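Local coordinates for protein phosphoribosyl-aminoimidazole carboxylase (Aspergillus clavatus, PDB 3K5I) that probably catalyses the ATP-dependent carboxylation of 5-aminoimidazole ribonucleotide to N5-carboxyaminoimidazole ribonucleotide, a step of purine biosynthesis, at residues 379-383 and 384-388; 349-352 and 353-357; 393-396 and 397-401; 36-39 and 40-43. All coordinates share one frame; numbering follows the deposited sequence. Where two conformers were deposited one is given.

Interaction 1 of 4, residues 379-383 and 384-388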
ATOM      1  N   VAL A 379       0.351  -5.661 -12.319  1.00 10.42           N
ATOM      2  CA  VAL A 379       1.160  -4.800 -13.227  1.00 25.31           C
ATOM      3  C   VAL A 379       0.341  -3.691 -13.936  1.00 14.50           C
ATOM      4  O   VAL A 379      -0.725  -3.936 -14.541  1.00 15.66           O
ATOM      5  CB  VAL A 379       1.902  -5.683 -14.253  1.00 40.66           C
ATOM      6  CG1 VAL A 379       2.683  -4.871 -15.264  1.00 18.81           C
ATOM      7  CG2 VAL A 379       2.814  -6.595 -13.513  1.00 11.18           C
ATOM      8  N   THR A 380       0.807  -2.446 -13.850  1.00  5.79           N
ATOM      9  CA  THR A 380       0.049  -1.356 -14.490  1.00  8.50           C
ATOM     10  C   THR A 380       0.800  -0.875 -15.758  1.00 20.50           C
ATOM     11  O   THR A 380       1.924  -1.281 -16.043  1.00 34.53           O
ATOM     12  CB  THR A 380       0.041  -0.178 -13.525  1.00 28.29           C
ATOM     13  OG1 THR A 380       1.398   0.111 -13.158  1.00 18.01           O
ATOM     14  CG2 THR A 380      -0.625  -0.570 -12.249  1.00 18.42           C
ATOM     15  N   ALA A 381       0.186   0.016 -16.519  1.00 30.22           N
ATOM     16  CA  ALA A 381       0.821   0.574 -17.695  1.00 14.65           C
ATOM     17  C   ALA A 381      -0.159   1.533 -18.340  1.00 15.89           C
ATOM     18  O   ALA A 381      -1.379   1.400 -18.167  1.00 12.29           O
ATOM     19  CB  ALA A 381       1.395  -0.435 -18.635  1.00 12.29           C
ATOM     20  N   PRO A 382       0.370   2.540 -19.043  1.00 18.12           N
ATOM     21  CA  PRO A 382      -0.547   3.523 -19.625  1.00 11.33           C
ATOM     22  C   PRO A 382      -1.472   2.842 -20.621  1.00 11.77           C
ATOM     23  O   PRO A 382      -2.489   3.410 -20.907  1.00 10.06           O
ATOM     24  CB  PRO A 382       0.360   4.578 -20.276  1.00  8.72           C
ATOM     25  CG  PRO A 382       1.833   4.165 -19.932  1.00 28.17           C
ATOM     26  CD  PRO A 382       1.747   3.047 -18.907  1.00 31.85           C
ATOM     27  N   THR A 383      -1.108   1.654 -21.132  1.00 21.57           N
ATOM     28  CA  THR A 383      -1.887   0.880 -22.108  1.00 20.81           C
ATOM     29  C   THR A 383      -1.904  -0.615 -21.749  1.00 14.14           C
ATOM     30  O   THR A 383      -0.983  -1.148 -21.112  1.00 10.92           O
ATOM     31  CB  THR A 383      -1.323   0.963 -23.570  1.00 23.71           C
ATOM     32  OG1 THR A 383       0.027   0.495 -23.539  1.00 17.03           O
ATOM     33  CG2 THR A 383      -1.291   2.421 -24.126  1.00 14.85           C
ATOM     34  N   MET A 384      -2.935  -1.330 -22.192  1.00  4.39           N
ATOM     35  CA  MET A 384      -3.011  -2.745 -21.834  1.00 10.95           C
ATOM     36  C   MET A 384      -1.863  -3.421 -22.561  1.00 32.79           C
ATOM     37  O   MET A 384      -1.092  -4.227 -22.022  1.00 33.65           O
ATOM     38  CB  MET A 384      -4.358  -3.233 -22.421  1.00 25.10           C
ATOM     39  CG  MET A 384      -4.966  -4.488 -21.825  1.00 36.47           C
ATOM     40  SD  MET A 384      -4.702  -4.851 -20.030  1.00 18.81           S
ATOM     41  CE  MET A 384      -6.454  -4.445 -19.505  1.00 10.83           C
ATOM     42  N   HIS A 385      -1.779  -3.057 -23.833  1.00 21.44           N
ATOM     43  CA  HIS A 385      -0.796  -3.661 -24.671  1.00 16.81           C
ATOM     44  C   HIS A 385       0.457  -3.740 -23.837  1.00 14.49           C
ATOM     45  O   HIS A 385       1.057  -4.742 -23.613  1.00 22.23           O
ATOM     46  CB  HIS A 385      -0.515  -2.831 -25.896  0.50 16.52           C
ATOM     47  CG  HIS A 385       0.446  -3.534 -26.780  0.50  1.00           C
ATOM     48  ND1 HIS A 385       0.128  -4.736 -27.382  0.50 12.61           N
ATOM     49  CD2 HIS A 385       1.725  -3.261 -27.109  0.50  1.00           C
ATOM     50  CE1 HIS A 385       1.170  -5.154 -28.075  0.50  2.26           C
ATOM     51  NE2 HIS A 385       2.149  -4.278 -27.927  0.50 24.46           N
ATOM     52  N   GLU A 386       0.933  -2.569 -23.470  1.00 12.16           N
ATOM     53  CA  GLU A 386       2.204  -2.507 -22.760  1.00  1.00           C
ATOM     54  C   GLU A 386       2.248  -3.260 -21.419  1.00 32.03           C
ATOM     55  O   GLU A 386       3.300  -3.834 -21.059  1.00 33.41           O
ATOM     56  CB  GLU A 386       2.460  -1.030 -22.578  1.00 17.74           C
ATOM     57  CG  GLU A 386       3.873  -0.654 -22.332  1.00 52.46           C
ATOM     58  CD  GLU A 386       3.935   0.781 -21.859  1.00 99.75           C
ATOM     59  OE1 GLU A 386       3.066   1.614 -22.244  1.00 69.59           O
ATOM     60  OE2 GLU A 386       4.875   1.022 -21.080  1.00 38.21           O
ATOM     61  N   ALA A 387       1.121  -3.245 -20.690  1.00 27.99           N
ATOM     62  CA  ALA A 387       0.995  -3.958 -19.399  1.00 24.42           C
ATOM     63  C   ALA A 387       1.110  -5.450 -19.749  1.00 58.30           C
ATOM     64  O   ALA A 387       1.792  -6.225 -19.057  1.00 17.03           O
ATOM     65  CB  ALA A 387      -0.378  -3.676 -18.713  1.00 23.07           C
ATOM     66  N   GLU A 388       0.443  -5.841 -20.836  1.00 26.70           N
ATOM     67  CA  GLU A 388       0.507  -7.227 -21.281  1.00 26.32           C
ATOM     68  C   GLU A 388       1.953  -7.655 -21.594  1.00 21.95           C
ATOM     69  O   GLU A 388       2.411  -8.756 -21.255  1.00 26.48           O
ATOM     70  CB  GLU A 388      -0.281  -7.388 -22.544  1.00 14.07           C
ATOM     71  CG  GLU A 388      -1.765  -7.618 -22.350  1.00 12.32           C
ATOM     72  CD  GLU A 388      -2.500  -7.292 -23.644  1.00 99.75           C
ATOM     73  OE1 GLU A 388      -3.740  -7.188 -23.649  1.00 30.72           O
ATOM     74  OE2 GLU A 388      -1.839  -7.143 -24.690  1.00 43.89           O
TER
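Glu-386 folds back over Thr-383, and its side chain can be followed atom by atom. CB starts close to the hydroxyl, with Glu-386 CB and Thr-383 OG1 3.0 Å apart. CG lies anti to the backbone N (chi1 -159°), and the extended chain beyond it crosses the threonine side chain at about a right angle. At the tip, OE1 takes a weak hydrogen bond from the same hydroxyl, Thr-383 OG1 to Glu-386 OE1 being 3.5 Å. That oxygen also touches the proline ring carbons, 3.7 Å between Glu-386 OE1 and Pro-382 CG.

The hydroxyl has a second task. Thr-383 OG1 accepts from Glu-386 N at 3.2 Å, with an N-H...O angle of 154°. The threonine chi1 of 58° sets OG1 between its own N and carbonyl carbon, facing the first turn of the helix. One residue on, Ala-387 N bonds to Thr-383 O at 3.0 Å. The methyls of Ala-381 and Ala-387 meet as well, CB to CB 3.7 Å, so the residue just after the strand packs on the first turn of the helix.

Gln-323 of the second subunit packs on Glu-386, while Ala-387 touches Ile-332 of the neighbouring strand. A threonine N-cap of this kind, its side chain accepting from the N-H three residues on, is characteristic of a helix start, here at the tight turn from strand 373-380 into helix 384-399.

Interaction 2 of 4, residues 349-352 and 353-357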
ATOM      1  N   ALA A 349       7.464 -14.799  -7.177  1.00 21.17           N
ATOM      2  CA  ALA A 349       7.600 -13.436  -6.618  1.00 13.16           C
ATOM      3  C   ALA A 349       8.952 -12.857  -6.981  1.00 27.15           C
ATOM      4  O   ALA A 349       9.144 -11.652  -7.238  1.00 23.65           O
ATOM      5  CB  ALA A 349       7.517 -13.461  -5.129  1.00 11.55           C
ATOM      6  N   GLU A 350       9.891 -13.779  -6.983  1.00 27.83           N
ATOM      7  CA  GLU A 350      11.253 -13.411  -7.300  1.00 17.48           C
ATOM      8  C   GLU A 350      11.371 -12.916  -8.717  1.00 22.36           C
ATOM      9  O   GLU A 350      12.030 -11.921  -8.954  1.00 36.89           O
ATOM     10  CB  GLU A 350      12.019 -14.686  -7.132  1.00 32.31           C
ATOM     11  CG  GLU A 350      13.453 -14.388  -7.039  1.00 28.54           C
ATOM     12  CD  GLU A 350      14.180 -15.702  -7.062  1.00 99.75           C
ATOM     13  OE1 GLU A 350      15.223 -15.535  -6.407  1.00 17.86           O
ATOM     14  OE2 GLU A 350      13.752 -16.758  -7.647  1.00 31.47           O
ATOM     15  N   CYS A 351      10.705 -13.591  -9.652  1.00 12.72           N
ATOM     16  CA  CYS A 351      10.715 -13.171 -11.026  1.00 91.74           C
ATOM     17  C   CYS A 351      10.010 -11.813 -11.144  1.00 10.91           C
ATOM     18  O   CYS A 351      10.455 -10.919 -11.910  1.00 10.18           O
ATOM     19  CB  CYS A 351       9.891 -14.199 -11.774  1.00  9.58           C
ATOM     20  SG  CYS A 351       9.649 -13.599 -13.482  1.00 25.16           S
ATOM     21  N   ALA A 352       8.936 -11.662 -10.348  1.00 14.68           N
ATOM     22  CA  ALA A 352       8.155 -10.416 -10.362  1.00 10.70           C
ATOM     23  C   ALA A 352       9.029  -9.222  -9.971  1.00 31.04           C
ATOM     24  O   ALA A 352       8.755  -8.087 -10.383  1.00 11.29           O
ATOM     25  CB  ALA A 352       6.947 -10.535  -9.403  1.00 16.37           C
ATOM     26  N   LEU A 353      10.066  -9.470  -9.158  1.00 18.73           N
ATOM     27  CA  LEU A 353      10.921  -8.362  -8.737  1.00 24.82           C
ATOM     28  C   LEU A 353      11.477  -7.685  -9.972  1.00 11.32           C
ATOM     29  O   LEU A 353      11.849  -6.503  -9.963  1.00 15.70           O
ATOM     30  CB  LEU A 353      12.095  -8.871  -7.916  1.00  9.30           C
ATOM     31  CG  LEU A 353      11.813  -9.227  -6.473  1.00 36.12           C
ATOM     32  CD1 LEU A 353      13.116  -9.895  -5.977  1.00  7.12           C
ATOM     33  CD2 LEU A 353      11.424  -8.027  -5.623  1.00  4.49           C
ATOM     34  N   SER A 354      11.554  -8.434 -11.070  1.00 13.16           N
ATOM     35  CA  SER A 354      12.112  -7.804 -12.270  1.00 18.60           C
ATOM     36  C   SER A 354      11.129  -7.378 -13.327  1.00 27.86           C
ATOM     37  O   SER A 354      11.577  -7.018 -14.403  1.00 17.87           O
ATOM     38  CB  SER A 354      12.948  -8.826 -13.044  1.00 42.94           C
ATOM     39  OG  SER A 354      14.234  -8.948 -12.498  1.00 23.10           O
ATOM     40  N   ILE A 355       9.829  -7.502 -13.118  1.00 14.72           N
ATOM     41  CA  ILE A 355       8.900  -7.078 -14.173  1.00 11.42           C
ATOM     42  C   ILE A 355       8.747  -5.563 -14.030  1.00 16.25           C
ATOM     43  O   ILE A 355       8.677  -5.054 -12.906  1.00 14.61           O
ATOM     44  CB  ILE A 355       7.617  -7.840 -14.040  1.00  8.19           C
ATOM     45  CG1 ILE A 355       7.963  -9.331 -14.043  1.00 13.95           C
ATOM     46  CG2 ILE A 355       6.650  -7.353 -15.075  1.00  9.08           C
ATOM     47  CD1 ILE A 355       8.350  -9.989 -15.421  1.00 13.59           C
ATOM     48  N   PRO A 356       8.767  -4.798 -15.127  1.00 14.07           N
ATOM     49  CA  PRO A 356       8.673  -3.354 -14.853  1.00  9.93           C
ATOM     50  C   PRO A 356       7.244  -3.141 -14.328  1.00 20.14           C
ATOM     51  O   PRO A 356       6.347  -3.849 -14.769  1.00  9.54           O
ATOM     52  CB  PRO A 356       8.896  -2.664 -16.229  1.00 29.90           C
ATOM     53  CG  PRO A 356       9.343  -3.765 -17.175  1.00 10.18           C
ATOM     54  CD  PRO A 356       9.120  -5.126 -16.535  1.00 16.23           C
ATOM     55  N   ASN A 357       7.013  -2.157 -13.454  1.00 12.31           N
ATOM     56  CA  ASN A 357       5.650  -1.834 -12.964  1.00 29.18           C
ATOM     57  C   ASN A 357       4.849  -2.855 -12.216  1.00 17.30           C
ATOM     58  O   ASN A 357       3.638  -2.740 -12.086  1.00 14.17           O
ATOM     59  CB  ASN A 357       4.773  -1.400 -14.145  1.00 18.32           C
ATOM     60  CG  ASN A 357       5.355  -0.181 -14.815  1.00 56.03           C
ATOM     61  OD1 ASN A 357       6.352   0.362 -14.293  1.00 15.01           O
ATOM     62  ND2 ASN A 357       4.754   0.275 -15.920  1.00 20.88           N
TER
HETATM   63  O   HOH W   1      14.369 -11.344 -10.375  1.00 32.74           O
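Leu-353 and Glu-350 meet where helix 344-352 runs out. Leu-353 N donates to Glu-350 O at 3.1 Å, from well above the carbonyl plane rather than along a lone pair, and it also makes a weak bond to Ala-349 O. The leucine side chain lies over the same carbonyl, with Leu-353 CB 3.2 Å from Glu-350 O. Next comes a type I beta turn from Ala-352 to Ile-355, closed by Ile-355 N to Ala-352 O at 3.0 Å. This bond is fairly straight at the hydrogen (164°), though again the donor stands above the carbonyl plane.

The isoleucine bends back on the helix. With CG1 beside the backbone N (chi1 -55°), its CG1 sits 3.6 Å from Cys-351 O, and CD1 makes a loose apolar contact with Cys-351 SG at 4.3 Å. A water donates to Glu-350 O at 2.8 Å and also bonds to Ser-354 OG, so the serine hydroxyl is linked to the helix end through solvent.

Further out, the second subunit lies against this corner: its Arg-313 makes a weak hydrogen bond to Leu-353 O, and its Pro-319 packs on Ser-354. Within the chain, Ala-352 and Leu-353 rest on Ile-360 of strand 358-362, and Cys-351 faces Leu-394 and Val-397 of helix 384-399, which places the turn between that strand and that helix.

Interaction 3 of 4, residues 393-396 and 397-401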
ATOM      1  N   PRO A 393       6.529 -12.607 -19.564  1.00 19.64           N
ATOM      2  CA  PRO A 393       7.576 -13.465 -19.056  1.00  8.11           C
ATOM      3  C   PRO A 393       7.321 -14.099 -17.686  1.00 35.02           C
ATOM      4  O   PRO A 393       7.740 -15.224 -17.400  1.00 20.58           O
ATOM      5  CB  PRO A 393       8.789 -12.553 -19.049  1.00  7.05           C
ATOM      6  CG  PRO A 393       8.428 -11.378 -19.754  1.00 12.33           C
ATOM      7  CD  PRO A 393       6.954 -11.207 -19.669  1.00 25.11           C
ATOM      8  N   LEU A 394       6.648 -13.357 -16.822  1.00 22.13           N
ATOM      9  CA  LEU A 394       6.303 -13.805 -15.474  1.00  8.15           C
ATOM     10  C   LEU A 394       5.177 -14.839 -15.582  1.00 13.10           C
ATOM     11  O   LEU A 394       5.138 -15.807 -14.823  1.00 20.55           O
ATOM     12  CB  LEU A 394       5.718 -12.586 -14.762  1.00 18.78           C
ATOM     13  CG  LEU A 394       5.198 -12.889 -13.351  1.00 22.18           C
ATOM     14  CD1 LEU A 394       6.225 -13.571 -12.494  1.00 16.11           C
ATOM     15  CD2 LEU A 394       4.651 -11.594 -12.681  1.00  7.55           C
ATOM     16  N   ILE A 395       4.263 -14.632 -16.525  1.00 17.65           N
ATOM     17  CA  ILE A 395       3.192 -15.625 -16.717  1.00  7.59           C
ATOM     18  C   ILE A 395       3.948 -16.819 -17.297  1.00 27.21           C
ATOM     19  O   ILE A 395       3.709 -17.970 -16.924  1.00 56.46           O
ATOM     20  CB  ILE A 395       2.262 -15.130 -17.844  1.00  7.27           C
ATOM     21  CG1 ILE A 395       1.484 -13.851 -17.459  1.00 19.05           C
ATOM     22  CG2 ILE A 395       1.463 -16.271 -18.509  1.00 13.81           C
ATOM     23  CD1 ILE A 395       0.358 -13.426 -18.557  1.00 19.33           C
ATOM     24  N   ASP A 396       4.891 -16.539 -18.193  1.00 44.10           N
ATOM     25  CA  ASP A 396       5.683 -17.614 -18.789  1.00 19.39           C
ATOM     26  C   ASP A 396       6.379 -18.488 -17.759  1.00 31.16           C
ATOM     27  O   ASP A 396       6.334 -19.697 -17.834  1.00 31.93           O
ATOM     28  CB  ASP A 396       6.761 -17.049 -19.678  1.00 20.66           C
ATOM     29  CG  ASP A 396       6.236 -16.711 -21.036  1.00 18.87           C
ATOM     30  OD1 ASP A 396       5.060 -17.146 -21.237  1.00 17.11           O
ATOM     31  OD2 ASP A 396       7.030 -16.049 -21.787  1.00 34.25           O
ATOM     32  N   VAL A 397       6.999 -17.866 -16.771  1.00 36.80           N
ATOM     33  CA  VAL A 397       7.704 -18.609 -15.724  1.00 25.26           C
ATOM     34  C   VAL A 397       6.708 -19.317 -14.813  1.00 38.73           C
ATOM     35  O   VAL A 397       6.898 -20.415 -14.266  1.00 43.56           O
ATOM     36  CB  VAL A 397       8.345 -17.520 -14.818  1.00 25.87           C
ATOM     37  CG1 VAL A 397       8.394 -17.919 -13.332  1.00 45.71           C
ATOM     38  CG2 VAL A 397       9.652 -16.909 -15.376  1.00 29.05           C
ATOM     39  N   VAL A 398       5.611 -18.610 -14.615  1.00 52.77           N
ATOM     40  CA  VAL A 398       4.621 -19.130 -13.716  1.00 29.56           C
ATOM     41  C   VAL A 398       4.066 -20.389 -14.337  1.00 58.30           C
ATOM     42  O   VAL A 398       3.893 -21.421 -13.684  1.00 36.48           O
ATOM     43  CB  VAL A 398       3.562 -18.055 -13.335  1.00 48.27           C
ATOM     44  CG1 VAL A 398       2.214 -18.667 -13.188  1.00 22.65           C
ATOM     45  CG2 VAL A 398       3.894 -17.367 -11.987  1.00 23.89           C
ATOM     46  N   ASP A 399       3.817 -20.265 -15.628  1.00 23.58           N
ATOM     47  CA  ASP A 399       3.263 -21.377 -16.359  1.00 60.13           C
ATOM     48  C   ASP A 399       4.047 -22.693 -16.262  1.00 35.63           C
ATOM     49  O   ASP A 399       3.451 -23.751 -16.051  1.00 99.75           O
ATOM     50  CB  ASP A 399       2.946 -20.919 -17.785  1.00 64.36           C
ATOM     51  CG  ASP A 399       1.565 -20.270 -17.906  1.00 99.75           C
ATOM     52  OD1 ASP A 399       0.821 -20.103 -16.899  1.00 23.67           O
ATOM     53  OD2 ASP A 399       1.231 -19.940 -19.061  1.00 28.40           O
ATOM     54  N   ARG A 400       5.364 -22.638 -16.423  1.00 29.44           N
ATOM     55  CA  ARG A 400       6.188 -23.833 -16.354  1.00 34.83           C
ATOM     56  C   ARG A 400       6.446 -24.294 -14.922  1.00 72.07           C
ATOM     57  O   ARG A 400       7.578 -24.667 -14.641  1.00 56.99           O
ATOM     58  CB  ARG A 400       7.528 -23.615 -17.058  1.00 73.48           C
ATOM     59  CG  ARG A 400       7.465 -22.920 -18.431  1.00 99.75           C
ATOM     60  CD  ARG A 400       8.723 -22.075 -18.703  1.00 99.75           C
ATOM     61  NE  ARG A 400       8.721 -21.243 -19.913  1.00 99.75           N
ATOM     62  CZ  ARG A 400       9.828 -20.855 -20.549  1.00 99.75           C
ATOM     63  NH1 ARG A 400      11.019 -21.229 -20.090  1.00 39.14           N
ATOM     64  NH2 ARG A 400       9.771 -20.095 -21.646  1.00 66.61           N
ATOM     65  N   ILE A 401       5.442 -24.282 -14.040  1.00 43.84           N
ATOM     66  CA  ILE A 401       5.551 -24.755 -12.649  1.00 99.75           C
ATOM     67  C   ILE A 401       4.269 -25.118 -11.887  1.00 35.95           C
ATOM     68  O   ILE A 401       3.147 -24.682 -12.206  1.00 85.19           O
ATOM     69  CB  ILE A 401       6.518 -24.027 -11.698  1.00 43.47           C
ATOM     70  CG1 ILE A 401       6.085 -22.629 -11.300  1.00 86.85           C
ATOM     71  CG2 ILE A 401       7.983 -24.056 -12.130  1.00 99.75           C
ATOM     72  CD1 ILE A 401       7.219 -22.108 -10.440  1.00 28.38           C
TER
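Pro-393, Leu-394 and Ile-395 hand their carbonyls to Val-397, Val-398 and Asp-399 in successive i to i+4 bonds, beginning at the kink, where the N atoms of Pro-393 and Leu-394 have no bond to the turn before. The first two donors are tilted about a third of a right angle from the carbonyl planes, whereas Asp-399 N approaches Ile-395 O almost end-on and at a short 2.6 Å. The valines sit on these same carbonyls: Val-397 CG2 is 3.3 Å from Pro-393 O, and Val-398 CB is 3.1 Å from Leu-394 O. Leu-394 CD1 and Val-398 CG2 meet only loosely, at 4.5 Å.

On the next strip of the helix, Ile-395 and Asp-399 lie side by side and point the same way. The isoleucine keeps CG2 anti to its N (chi1 -67° for CG1), which lays that methyl alongside the carboxylate, 3.7 Å from Asp-399 OD2. A long ion pair links Asp-399 weakly to Lys-237.

The last bond, Arg-400 N to Asp-396 O, is weak at 3.4 Å, and the poorly ordered arginine passes obliquely by the same oxygen. Leu-394 and Val-398 turn to Leu-334 of the sheet, giving the amphipathic final turns of a sheet-covering helix, fading out at Arg-400, where helical backbone angles end.

Interaction 4 of 4, residues 36-39 and 40-43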
ATOM      1  N   GLY A  36      -8.556 -10.180   4.681  1.00  5.77           N
ATOM      2  CA  GLY A  36      -8.636  -9.514   5.944  1.00  1.00           C
ATOM      3  C   GLY A  36      -7.385  -8.768   5.963  1.00 17.43           C
ATOM      4  O   GLY A  36      -7.437  -7.638   6.425  1.00 10.36           O
ATOM      5  N   ARG A  37      -6.299  -9.328   5.449  1.00  2.52           N
ATOM      6  CA  ARG A  37      -5.082  -8.473   5.537  1.00  4.97           C
ATOM      7  C   ARG A  37      -5.050  -7.187   4.691  1.00  9.79           C
ATOM      8  O   ARG A  37      -4.455  -6.150   5.028  1.00 14.72           O
ATOM      9  CB  ARG A  37      -3.863  -9.347   5.238  1.00 14.05           C
ATOM     10  CG  ARG A  37      -2.499  -8.716   5.476  1.00  8.67           C
ATOM     11  CD  ARG A  37      -1.418  -9.601   4.834  1.00 14.28           C
ATOM     12  NE  ARG A  37      -0.030  -9.089   4.823  1.00 10.24           N
ATOM     13  CZ  ARG A  37       0.922  -9.566   5.622  1.00 21.83           C
ATOM     14  NH1 ARG A  37       0.620 -10.491   6.530  1.00 18.92           N
ATOM     15  NH2 ARG A  37       2.156  -9.108   5.510  1.00  9.84           N
ATOM     16  N   MET A  38      -5.616  -7.261   3.501  1.00  7.01           N
ATOM     17  CA  MET A  38      -5.624  -6.090   2.657  1.00  1.00           C
ATOM     18  C   MET A  38      -6.556  -5.108   3.331  1.00  8.28           C
ATOM     19  O   MET A  38      -6.335  -3.886   3.341  1.00  9.68           O
ATOM     20  CB  MET A  38      -6.026  -6.430   1.213  1.00  1.00           C
ATOM     21  CG  MET A  38      -4.733  -6.932   0.621  1.00 12.03           C
ATOM     22  SD  MET A  38      -4.758  -7.485  -1.078  1.00 11.72           S
ATOM     23  CE  MET A  38      -5.659  -8.851  -0.927  1.00  4.87           C
ATOM     24  N   LEU A  39      -7.592  -5.644   3.953  1.00  4.73           N
ATOM     25  CA  LEU A  39      -8.474  -4.713   4.654  1.00 13.20           C
ATOM     26  C   LEU A  39      -7.701  -3.942   5.742  1.00 30.91           C
ATOM     27  O   LEU A  39      -7.861  -2.732   5.835  1.00  9.13           O
ATOM     28  CB  LEU A  39      -9.754  -5.390   5.167  1.00 39.27           C
ATOM     29  CG  LEU A  39     -10.853  -4.372   5.526  1.00 39.61           C
ATOM     30  CD1 LEU A  39     -11.651  -3.687   4.395  1.00  6.10           C
ATOM     31  CD2 LEU A  39     -11.813  -4.929   6.562  1.00  5.28           C
ATOM     32  N   VAL A  40      -6.879  -4.624   6.548  1.00 33.91           N
ATOM     33  CA  VAL A  40      -6.065  -4.011   7.612  1.00 24.26           C
ATOM     34  C   VAL A  40      -5.074  -3.061   6.974  1.00  7.55           C
ATOM     35  O   VAL A  40      -4.907  -1.940   7.444  1.00 23.11           O
ATOM     36  CB  VAL A  40      -5.342  -5.047   8.531  1.00 20.88           C
ATOM     37  CG1 VAL A  40      -4.744  -4.416   9.863  1.00 10.30           C
ATOM     38  CG2 VAL A  40      -6.368  -6.072   8.953  1.00 19.29           C
ATOM     39  N   GLU A  41      -4.424  -3.407   5.879  1.00  5.00           N
ATOM     40  CA  GLU A  41      -3.603  -2.307   5.412  1.00  1.57           C
ATOM     41  C   GLU A  41      -4.454  -1.047   5.293  1.00 10.51           C
ATOM     42  O   GLU A  41      -4.078   0.068   5.718  1.00 13.26           O
ATOM     43  CB  GLU A  41      -3.089  -2.617   4.036  1.00  3.83           C
ATOM     44  CG  GLU A  41      -2.660  -4.074   4.021  1.00 17.54           C
ATOM     45  CD  GLU A  41      -2.093  -4.431   2.660  1.00 17.37           C
ATOM     46  OE1 GLU A  41      -2.626  -3.922   1.664  1.00 25.96           O
ATOM     47  OE2 GLU A  41      -1.078  -5.128   2.493  1.00 22.81           O
ATOM     48  N   SER A  42      -5.623  -1.190   4.692  1.00 21.63           N
ATOM     49  CA  SER A  42      -6.452   0.025   4.518  1.00  7.50           C
ATOM     50  C   SER A  42      -6.851   0.610   5.858  1.00 22.54           C
ATOM     51  O   SER A  42      -6.984   1.809   5.953  1.00 14.93           O
ATOM     52  CB  SER A  42      -7.746  -0.339   3.784  1.00 22.57           C
ATOM     53  OG  SER A  42      -7.464  -0.520   2.409  1.00 28.96           O
ATOM     54  N   ALA A  43      -7.050  -0.218   6.882  1.00 18.75           N
ATOM     55  CA  ALA A  43      -7.490   0.279   8.176  1.00 13.78           C
ATOM     56  C   ALA A  43      -6.445   1.133   8.869  1.00 31.50           C
ATOM     57  O   ALA A  43      -6.712   2.204   9.473  1.00  8.95           O
ATOM     58  CB  ALA A  43      -8.123  -0.956   9.080  1.00  7.78           C
TER
HETATM   59  O   HOH W   2       0.961  -6.777   3.719  1.00 17.13           O
HETATM   60  O   HOH W   3      -4.932  -2.639   1.345  1.00 16.66           O
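Met-38 and Glu-41 run side by side and point the same way, the start of the methionine chain beside the glutamate carboxylate. Met-38 CG lies 3.8 Å from Glu-41 OE1, a contact of a methylene with an oxygen rather than a polar bond. The glutamate leaves the helix with CG beside its backbone N (chi1 -42°), which presses Glu-41 CG to 2.9 Å from Arg-37 O before the extended chain carries the carboxylate back along the preceding turn.

Two waters hold that carboxylate. One donates to Glu-41 OE1 at 2.7 Å and also to Met-38 O, so a carbonyl already bonded to Ser-42 N gains a second partner. The other donates to Glu-41 OE2 and accepts from Arg-37 NE, also at 2.7 Å. Arg-37 and Glu-41 are therefore joined through solvent, their charged atoms staying apart. Each has a firmer partner: Glu-41 OE1 makes a salt bridge to Arg-45 of the second subunit, and Arg-37 NH1 bonds to Pro-59 O.

All this lies on helix 34-46 of a beta-alpha-beta unit, and the preceding glycine-rich turn is consistent with a Rossmann-type GxGxxG pattern. Gly-36, the last glycine of that pattern and already in the helix, touches the bound 5-aminoimidazole ribonucleotide, and its N bonds to Glu-93, which lines that pocket.

Val-40 leaves on a different side of the helix: CG2, anti to its carbonyl carbon, rests 3.2 Å from Gly-36 O, the carbonyl that receives Val-40 N at 3.1 Å. Ser-42 CB lies on Leu-39 O at 3.2 Å, while its hydroxyl bonds to Asp-309 and Leu-39 packs on His-311 and Leu-312 of helix 307-315.

In the fold
From the N terminus, interaction 4 comes first, wholly inside helix 34-46 of the preATP-grasp domain; its centre lies about 23 Å or more from the centres of the others, and it touches none of them. The remaining three follow in series, with no nesting or crossing. Interaction 2 turns helix 344-352 towards strand 358-362, interaction 1 turns strand 373-380 into helix 384-399, and interaction 3 ends that helix. Space brings them together: Asn-357 ND2 probably bonds to Thr-380 O, joining 2 to 1, and Ile-355 packs on Leu-394, joining 2 to 3. Interactions 1, 2 and 4 also meet the second subunit, whereas 3 does not.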